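Local structure of tellurite resistance protein of COG3793 (Nostoc punctiforme, 2OU3) at residues E49-D52 with W53-F57; I97-S100 with A101-S105; S30-M33 with K34-T38. The protein probably acts in tellurite resistance, though its function is unconfirmed, and binds zinc and indole-3-carbaldehyde. All coordinates share one frame; numbering follows the deposited sequence.

Interaction 1: E49-D52 with W53-F57; sequences EEKD and WALGF. With ZN (zinc ion), chain D; ZN (zinc ion), chain C.
Lys51 and Leu55 meet one turn apart on helix 48-60, and backbone bonds do most of the joining between 49-52 and 53-57. Four i to i+4 bonds run in series. Leu55 N gives the shortest, 2.9 Å to Lys51 O, and its donor lies nearly on the line of the carbonyl. Leu55 CG also sits 3.4 Å from Lys51 O. Trp53 N reaches Glu49 O at 3.1 Å, tilted 31° from the carbonyl plane. Ala54 N to Glu50 O and Gly56 N to Asp52 O complete the set.

Apolar contact is modest. Leu55 CG touches Lys51 CG only lightly, at 4.4 Å. The lysine chain is extended, and its NZ bonds to the backbone carbonyls of Leu71, Lys72 and Tyr74. Trp53 has CG anti to the backbone N (chi1 -166°), and its indole extends away from 49-52. The ring atom Trp53 CH2 lies 4.3 Å above the plane of the Phe57 ring, toward its rim. Trp12 of the second subunit meets both rings, edge-to-face with Trp53.

Metal bonds form the third kind. Both carboxylate oxygens of Glu49 bind one zinc ion, OE1 closely at 2.1 Å and OE2 more loosely at 2.6 Å. Glu50 points its carboxylate to a different zinc, with Glu50 OE2 at 2.2 Å from the metal. Its other oxygen, OE1, accepts from Ser47 N, which would fix the rotation of the carboxylate. Two waters, Ser105 O, Asp108 and Glu115 complete that second site. This is a regular alpha-helix whose first turn supplies a carboxylate to an all-oxygen, six-ligand zinc site.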
loop_
_atom_site.group_PDB
_atom_site.type_symbol
_atom_site.label_atom_id
_atom_site.label_comp_id
_atom_site.label_asym_id
_atom_site.label_seq_id
_atom_site.Cartn_x
_atom_site.Cartn_y
_atom_site.Cartn_z
ATOM N N GLU A 49 -9.846 14.498 -10.090
ATOM C CA GLU A 49 -9.238 13.183 -10.064
ATOM C C GLU A 49 -7.980 13.143 -9.198
ATOM O O GLU A 49 -7.751 12.159 -8.467
ATOM C CB GLU A 49 -8.883 12.705 -11.475
ATOM C CG GLU A 49 -8.316 11.281 -11.442
ATOM C CD GLU A 49 -8.169 10.636 -12.822
ATOM O OE1 GLU A 49 -8.205 11.349 -13.836
ATOM O OE2 GLU A 49 -8.025 9.394 -12.877
ATOM N N GLU A 50 -7.153 14.174 -9.299
ATOM C CA GLU A 50 -5.944 14.260 -8.495
ATOM C C GLU A 50 -6.349 14.362 -7.035
ATOM O O GLU A 50 -5.808 13.654 -6.174
ATOM C CB GLU A 50 -5.108 15.480 -8.881
ATOM C CG GLU A 50 -4.298 15.321 -10.170
ATOM C CD GLU A 50 -3.731 16.641 -10.649
ATOM O OE1 GLU A 50 -4.330 17.698 -10.362
ATOM O OE2 GLU A 50 -2.688 16.631 -11.312
ATOM N N LYS A 51 -7.314 15.235 -6.729
ATOM C CA LYS A 51 -7.727 15.396 -5.316
ATOM C C LYS A 51 -8.339 14.119 -4.754
ATOM O O LYS A 51 -8.082 13.740 -3.593
ATOM C CB LYS A 51 -8.700 16.580 -5.107
ATOM C CG LYS A 51 -8.926 16.890 -3.574
ATOM C CD LYS A 51 -9.574 18.238 -3.319
ATOM C CE LYS A 51 -9.750 18.482 -1.823
ATOM N NZ LYS A 51 -10.178 19.883 -1.500
ATOM N N ASP A 52 -9.127 13.432 -5.581
ATOM C CA ASP A 52 -9.738 12.181 -5.171
ATOM C C ASP A 52 -8.723 11.111 -4.831
ATOM O O ASP A 52 -8.924 10.389 -3.861
ATOM C CB ASP A 52 -10.693 11.631 -6.197
ATOM C CG ASP A 52 -11.958 12.459 -6.302
ATOM O OD1 ASP A 52 -12.158 13.360 -5.453
ATOM O OD2 ASP A 52 -12.734 12.223 -7.253
ATOM N N TRP A 53 -7.661 11.001 -5.624
ATOM C CA TRP A 53 -6.588 10.066 -5.308
ATOM C C TRP A 53 -5.918 10.385 -3.964
ATOM O O TRP A 53 -5.621 9.487 -3.138
ATOM C CB TRP A 53 -5.569 10.125 -6.425
ATOM C CG TRP A 53 -4.606 9.009 -6.404
ATOM C CD1 TRP A 53 -4.711 7.833 -7.093
ATOM C CD2 TRP A 53 -3.368 8.955 -5.698
ATOM N NE1 TRP A 53 -3.617 7.066 -6.860
ATOM C CE2 TRP A 53 -2.781 7.715 -5.995
ATOM C CE3 TRP A 53 -2.703 9.830 -4.824
ATOM C CZ2 TRP A 53 -1.559 7.321 -5.463
ATOM C CZ3 TRP A 53 -1.508 9.421 -4.275
ATOM C CH2 TRP A 53 -0.944 8.175 -4.610
ATOM N N ALA A 54 -5.673 11.662 -3.728
ATOM C CA ALA A 54 -5.030 12.108 -2.487
ATOM C C ALA A 54 -5.900 11.766 -1.260
ATOM O O ALA A 54 -5.398 11.269 -0.243
ATOM C CB ALA A 54 -4.774 13.603 -2.550
ATOM N N LEU A 55 -7.210 12.041 -1.368
ATOM C CA LEU A 55 -8.157 11.760 -0.288
ATOM C C LEU A 55 -8.269 10.271 -0.028
ATOM O O LEU A 55 -8.344 9.837 1.131
ATOM C CB LEU A 55 -9.540 12.310 -0.617
ATOM C CG LEU A 55 -9.786 13.812 -0.607
ATOM C CD1 LEU A 55 -11.243 14.090 -0.941
ATOM C CD2 LEU A 55 -9.518 14.358 0.700
ATOM N N GLY A 56 -8.235 9.482 -1.105
ATOM C CA GLY A 56 -8.305 8.022 -0.979
ATOM C C GLY A 56 -7.054 7.464 -0.303
ATOM O O GLY A 56 -7.123 6.557 0.531
ATOM N N PHE A 57 -5.901 8.015 -0.660
ATOM C CA PHE A 57 -4.624 7.619 -0.078
ATOM C C PHE A 57 -4.675 7.935 1.411
ATOM O O PHE A 57 -4.431 7.075 2.231
ATOM C CB PHE A 57 -3.523 8.377 -0.813
ATOM C CG PHE A 57 -2.134 8.086 -0.357
ATOM C CD1 PHE A 57 -1.735 6.807 0.002
ATOM C CD2 PHE A 57 -1.196 9.117 -0.377
ATOM C CE1 PHE A 57 -0.426 6.556 0.381
ATOM C CE2 PHE A 57 0.122 8.872 0.018
ATOM C CZ PHE A 57 0.496 7.612 0.391
HETATM ZN ZN ZN D . -8.207 10.027 -15.409
HETATM ZN ZN ZN C . -1.806 15.666 -13.085
HETATM O O HOH W 1 -3.085 17.181 -14.224
HETATM O O HOH W 2 -1.033 14.697 -14.905
#

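Interaction 2: I97-S100 with A101-S105; sequences ILLS and AIWVS. With ZN (zinc ion), chain C.
Leu99 and Trp103 lie side by side on helix 94-106 and point the same way. Leu99 CD1 touches Trp103 CD1 at 3.9 Å, with the ring nitrogen only slightly farther. Leu99 O sits at the edge of the indole, near its plane, 3.4 Å from Trp103 CD1. This side is the less enclosed one, since Trp103 is partly exposed. Its NE1 bonds to Glu143 OE1, and its ring meets Tyr140 and Trp16 of the second subunit edge-to-face.

The other residues of 97-105 are buried and closely packed. Val104 CG2 approaches Ser100 O to 3.2 Å. Val104 N bonds to Ser100 O at 2.8 Å, so the methyl and the N-H crowd one carbonyl. On another flank, Ile102 CG1 is 3.3 Å from Leu98 O. It is placed there by a chi1 of -69°, anti to the carbonyl carbon. Ile102 CD1 then reaches back toward Leu98 CG, but at 4.4 Å this side-chain touch is light. Ala101 and Leu98 pack on Cys39 of helix 26-41.

All of this belongs to a central alpha-helix of the helical TerB fold, with helices 26-41, 48-60 and 130-154 packed around it. Ser100 OG turns from this segment toward Tyr32 OH and hydrogen-bonds there.

At the end of 101-105, Ala101 O takes two bonds from one residue. Ser105 N and Ser105 OG approach it from opposite faces of its plane, with Ser105 OG at 3.0 Å from Ala101 O. The Ser105 carbonyl is used differently: Ser105 O, 2.1 Å from the metal, is the backbone ligand of the zinc ion that Glu50 also binds.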
loop_
_atom_site.group_PDB
_atom_site.type_symbol
_atom_site.label_atom_id
_atom_site.label_comp_id
_atom_site.label_asym_id
_atom_site.label_seq_id
_atom_site.Cartn_x
_atom_site.Cartn_y
_atom_site.Cartn_z
ATOM N N ILE A 97 6.632 14.470 1.368
ATOM C CA ILE A 97 5.578 15.302 0.848
ATOM C C ILE A 97 5.707 15.379 -0.697
ATOM O O ILE A 97 4.719 15.260 -1.422
ATOM C CB ILE A 97 5.667 16.769 1.443
ATOM C CG1 ILE A 97 5.235 16.815 2.931
ATOM C CG2 ILE A 97 4.842 17.763 0.592
ATOM C CD1 ILE A 97 5.795 18.043 3.729
ATOM N N LEU A 98 6.923 15.627 -1.171
ATOM C CA LEU A 98 7.168 15.821 -2.628
ATOM C C LEU A 98 6.785 14.596 -3.418
ATOM O O LEU A 98 6.128 14.692 -4.449
ATOM C CB LEU A 98 8.630 16.170 -2.878
ATOM C CG LEU A 98 8.839 16.849 -4.239
ATOM C CD1 LEU A 98 8.348 18.287 -4.007
ATOM C CD2 LEU A 98 10.269 16.866 -4.734
ATOM N N LEU A 99 7.197 13.420 -2.925
ATOM C CA LEU A 99 6.900 12.168 -3.568
ATOM C C LEU A 99 5.409 11.908 -3.649
ATOM O O LEU A 99 4.906 11.522 -4.682
ATOM C CB LEU A 99 7.637 10.997 -2.882
ATOM C CG LEU A 99 7.362 9.619 -3.517
ATOM C CD1 LEU A 99 7.799 9.554 -4.983
ATOM C CD2 LEU A 99 7.994 8.476 -2.688
ATOM N N SER A 100 4.691 12.129 -2.568
ATOM C CA SER A 100 3.225 12.011 -2.610
ATOM C C SER A 100 2.621 13.016 -3.589
ATOM O O SER A 100 1.709 12.687 -4.327
ATOM C CB SER A 100 2.635 12.217 -1.210
ATOM O OG SER A 100 2.968 11.114 -0.367
ATOM N N ALA A 101 3.155 14.242 -3.610
ATOM C CA ALA A 101 2.685 15.266 -4.545
ATOM C C ALA A 101 2.879 14.850 -6.007
ATOM O O ALA A 101 2.005 15.066 -6.859
ATOM C CB ALA A 101 3.404 16.597 -4.294
ATOM N N ILE A 102 4.016 14.220 -6.282
ATOM C CA ILE A 102 4.284 13.659 -7.623
ATOM C C ILE A 102 3.245 12.615 -7.982
ATOM O O ILE A 102 2.681 12.655 -9.072
ATOM C CB ILE A 102 5.693 13.044 -7.688
ATOM C CG1 ILE A 102 6.735 14.159 -7.600
ATOM C CG2 ILE A 102 5.888 12.189 -8.994
ATOM C CD1 ILE A 102 8.169 13.688 -7.206
ATOM N N TRP A 103 2.990 11.672 -7.067
ATOM C CA TRP A 103 1.993 10.617 -7.289
ATOM C C TRP A 103 0.599 11.204 -7.474
ATOM O O TRP A 103 -0.137 10.773 -8.346
ATOM C CB TRP A 103 1.966 9.623 -6.138
ATOM C CG TRP A 103 2.871 8.486 -6.292
ATOM C CD1 TRP A 103 4.124 8.351 -5.786
ATOM C CD2 TRP A 103 2.600 7.299 -7.038
ATOM N NE1 TRP A 103 4.648 7.116 -6.140
ATOM C CE2 TRP A 103 3.741 6.462 -6.927
ATOM C CE3 TRP A 103 1.517 6.868 -7.808
ATOM C CZ2 TRP A 103 3.802 5.226 -7.534
ATOM C CZ3 TRP A 103 1.583 5.637 -8.409
ATOM C CH2 TRP A 103 2.712 4.838 -8.279
ATOM N N VAL A 104 0.249 12.196 -6.662
ATOM C CA VAL A 104 -1.033 12.883 -6.836
ATOM C C VAL A 104 -1.152 13.533 -8.230
ATOM O O VAL A 104 -2.184 13.422 -8.861
ATOM C CB VAL A 104 -1.252 13.948 -5.757
ATOM C CG1 VAL A 104 -2.453 14.827 -6.106
ATOM C CG2 VAL A 104 -1.471 13.266 -4.378
ATOM N N SER A 105 -0.114 14.228 -8.660
ATOM C CA SER A 105 -0.090 14.904 -9.929
ATOM C C SER A 105 -0.200 13.880 -11.073
ATOM O O SER A 105 -0.763 14.146 -12.118
ATOM C CB SER A 105 1.196 15.706 -10.047
ATOM O OG SER A 105 1.193 16.802 -9.152
HETATM ZN ZN ZN C . -1.806 15.666 -13.085
HETATM O O HOH W 1 -3.085 17.181 -14.224
HETATM O O HOH W 2 -1.033 14.697 -14.905
#

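Interaction 3: S30-M33 with K34-T38; sequences SIYM and KSVLT. With I3A (1H-indole-3-carbaldehyde), chain E.
Tyr32 and Val36 meet through a methyl over a ring. Val36 CG2 stands 4.0 Å from the centroid of the Tyr32 ring, 21° off its normal, in a CH-pi contact. The opposite face carries the bound indole-3-carbaldehyde. The planes of ligand and Tyr32 ring are nearly parallel, about 10° apart, and ligand C2 lies 3.5 Å above the centre of the Tyr32 ring. Tyr32 CE1 comes within 3.3 Å of the ligand N. With Tyr32 CG anti to the backbone N (chi1 173°), the ring is carried out between valine and ligand.

Polar contacts form the next layer. Ser35 OG donates to Ile31 O at 2.9 Å from above the carbonyl plane. Ser35 N reaches the same oxygen from the opposite face, so Ile31 O is gripped twice. Thr38 OG1 repeats the pattern farther along the helix, at 2.7 Å from Lys34 O. Water 3 donates to Ser30 OG and accepts from Lys34 NZ, bridging the two side chains. The ammonium group also forms a salt bridge with Asp70.

Farther out, Tyr32 OH bonds to Asp96 OD1. This bond would hold the far end of the ring. Asp96 OD2 and Ser29 OG in turn bond to the ligand. Tyr32 is therefore a wall of the aldehyde pocket, set by a valine behind and an aspartate shared with the ligand. The chemistry suits a flat aromatic guest, held face to face as well as by hydrogen bonds.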
loop_
_atom_site.group_PDB
_atom_site.type_symbol
_atom_site.label_atom_id
_atom_site.label_comp_id
_atom_site.label_asym_id
_atom_site.label_seq_id
_atom_site.Cartn_x
_atom_site.Cartn_y
_atom_site.Cartn_z
ATOM N N SER A 30 -3.423 15.245 8.757
ATOM C CA SER A 30 -4.085 16.402 8.156
ATOM C C SER A 30 -3.099 17.435 7.588
ATOM O O SER A 30 -3.180 17.812 6.422
ATOM C CB SER A 30 -4.991 17.079 9.212
ATOM O OG SER A 30 -5.668 18.208 8.680
ATOM N N ILE A 31 -2.154 17.856 8.421
ATOM C CA ILE A 31 -1.135 18.831 8.030
ATOM C C ILE A 31 -0.280 18.288 6.870
ATOM O O ILE A 31 -0.043 18.988 5.870
ATOM C CB ILE A 31 -0.265 19.254 9.246
ATOM C CG1 ILE A 31 -1.102 20.020 10.277
ATOM C CG2 ILE A 31 0.885 20.154 8.812
ATOM C CD1 ILE A 31 -0.457 20.093 11.658
ATOM N N TYR A 32 0.121 17.020 6.972
ATOM C CA TYR A 32 0.884 16.372 5.910
ATOM C C TYR A 32 0.128 16.412 4.581
ATOM O O TYR A 32 0.688 16.829 3.551
ATOM C CB TYR A 32 1.183 14.933 6.284
ATOM C CG TYR A 32 1.820 14.094 5.182
ATOM C CD1 TYR A 32 3.187 14.126 4.962
ATOM C CD2 TYR A 32 1.046 13.266 4.371
ATOM C CE1 TYR A 32 3.772 13.363 3.960
ATOM C CE2 TYR A 32 1.617 12.507 3.377
ATOM C CZ TYR A 32 2.973 12.531 3.180
ATOM O OH TYR A 32 3.520 11.743 2.191
HETATM N N MSE A 33 -1.142 16.019 4.595
HETATM C CA MSE A 33 -1.957 15.994 3.374
HETATM C C MSE A 33 -2.220 17.379 2.835
HETATM O O MSE A 33 -2.239 17.575 1.630
HETATM C CB MSE A 33 -3.290 15.279 3.580
HETATM C CG MSE A 33 -3.175 13.794 3.577
HETATM SE SE MSE A 33 -2.336 13.093 1.964
HETATM C CE MSE A 33 -3.165 14.163 0.717
ATOM N N LYS A 34 -2.431 18.360 3.725
ATOM C CA LYS A 34 -2.554 19.746 3.286
ATOM C C LYS A 34 -1.287 20.200 2.571
ATOM O O LYS A 34 -1.344 20.907 1.583
ATOM C CB LYS A 34 -2.893 20.697 4.456
ATOM C CG LYS A 34 -4.361 20.539 4.906
ATOM C CD LYS A 34 -4.720 21.242 6.199
ATOM C CE LYS A 34 -6.234 21.136 6.470
ATOM N NZ LYS A 34 -6.676 21.865 7.697
ATOM N N SER A 35 -0.132 19.779 3.075
ATOM C CA SER A 35 1.139 20.118 2.448
ATOM C C SER A 35 1.219 19.502 1.046
ATOM O O SER A 35 1.648 20.127 0.075
ATOM C CB SER A 35 2.279 19.586 3.304
ATOM O OG SER A 35 2.220 20.177 4.566
ATOM N N VAL A 36 0.804 18.249 0.966
ATOM C CA VAL A 36 0.850 17.488 -0.272
ATOM C C VAL A 36 -0.040 18.155 -1.299
ATOM O O VAL A 36 0.379 18.352 -2.447
ATOM C CB VAL A 36 0.414 16.017 -0.047
ATOM C CG1 VAL A 36 0.060 15.327 -1.399
ATOM C CG2 VAL A 36 1.504 15.232 0.717
ATOM N N LEU A 37 -1.267 18.512 -0.895
ATOM C CA LEU A 37 -2.193 19.176 -1.800
ATOM C C LEU A 37 -1.678 20.536 -2.235
ATOM O O LEU A 37 -1.787 20.892 -3.421
ATOM C CB LEU A 37 -3.573 19.345 -1.162
ATOM C CG LEU A 37 -4.337 18.064 -0.873
ATOM C CD1 LEU A 37 -5.579 18.388 -0.066
ATOM C CD2 LEU A 37 -4.663 17.362 -2.205
ATOM N N THR A 38 -1.113 21.302 -1.296
ATOM C CA THR A 38 -0.498 22.573 -1.645
ATOM C C THR A 38 0.604 22.374 -2.693
ATOM O O THR A 38 0.702 23.129 -3.653
ATOM C CB THR A 38 0.125 23.255 -0.426
ATOM O OG1 THR A 38 -0.857 23.339 0.591
ATOM C CG2 THR A 38 0.620 24.646 -0.764
HETATM O O I3A E . 0.227 10.875 8.290
HETATM C "C3'" I3A E . 0.812 10.416 7.312
HETATM C C3 I3A E . 2.220 10.832 7.098
HETATM C C2 I3A E . 3.015 10.354 6.092
HETATM N N I3A E . 4.252 10.943 6.226
HETATM C C8 I3A E . 4.287 11.784 7.280
HETATM C C9 I3A E . 2.971 11.775 7.933
HETATM C C4 I3A E . 2.729 12.534 9.089
HETATM C C5 I3A E . 3.743 13.324 9.575
HETATM C C6 I3A E . 5.012 13.346 8.972
HETATM C C7 I3A E . 5.265 12.578 7.846
HETATM O O HOH W 3 -5.114 20.609 9.707
#

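Overall arrangement
Along the chain the order is interaction 3, interaction 1, interaction 2, on helices 26-41, 48-60 and 94-106. Their centres lie 10 to 12 Å apart and each touches the other two. Interactions 1 and 2 share one zinc ion and its two waters. Trp53 CH2 also packs on Trp103 CB at 3.6 Å. Interaction 3 meets interaction 1 where Met33 and Leu37 cover Ala54. It meets interaction 2 first through a probable hydrogen bond, Ser100 OG to Tyr32 OH at 2.7 Å, then through packing of Val36 and Ser35 on Ser100 and Ile97. The three helices thus form one packed unit. Interaction 2 links the zinc site to the helix that carries part of the aldehyde pocket.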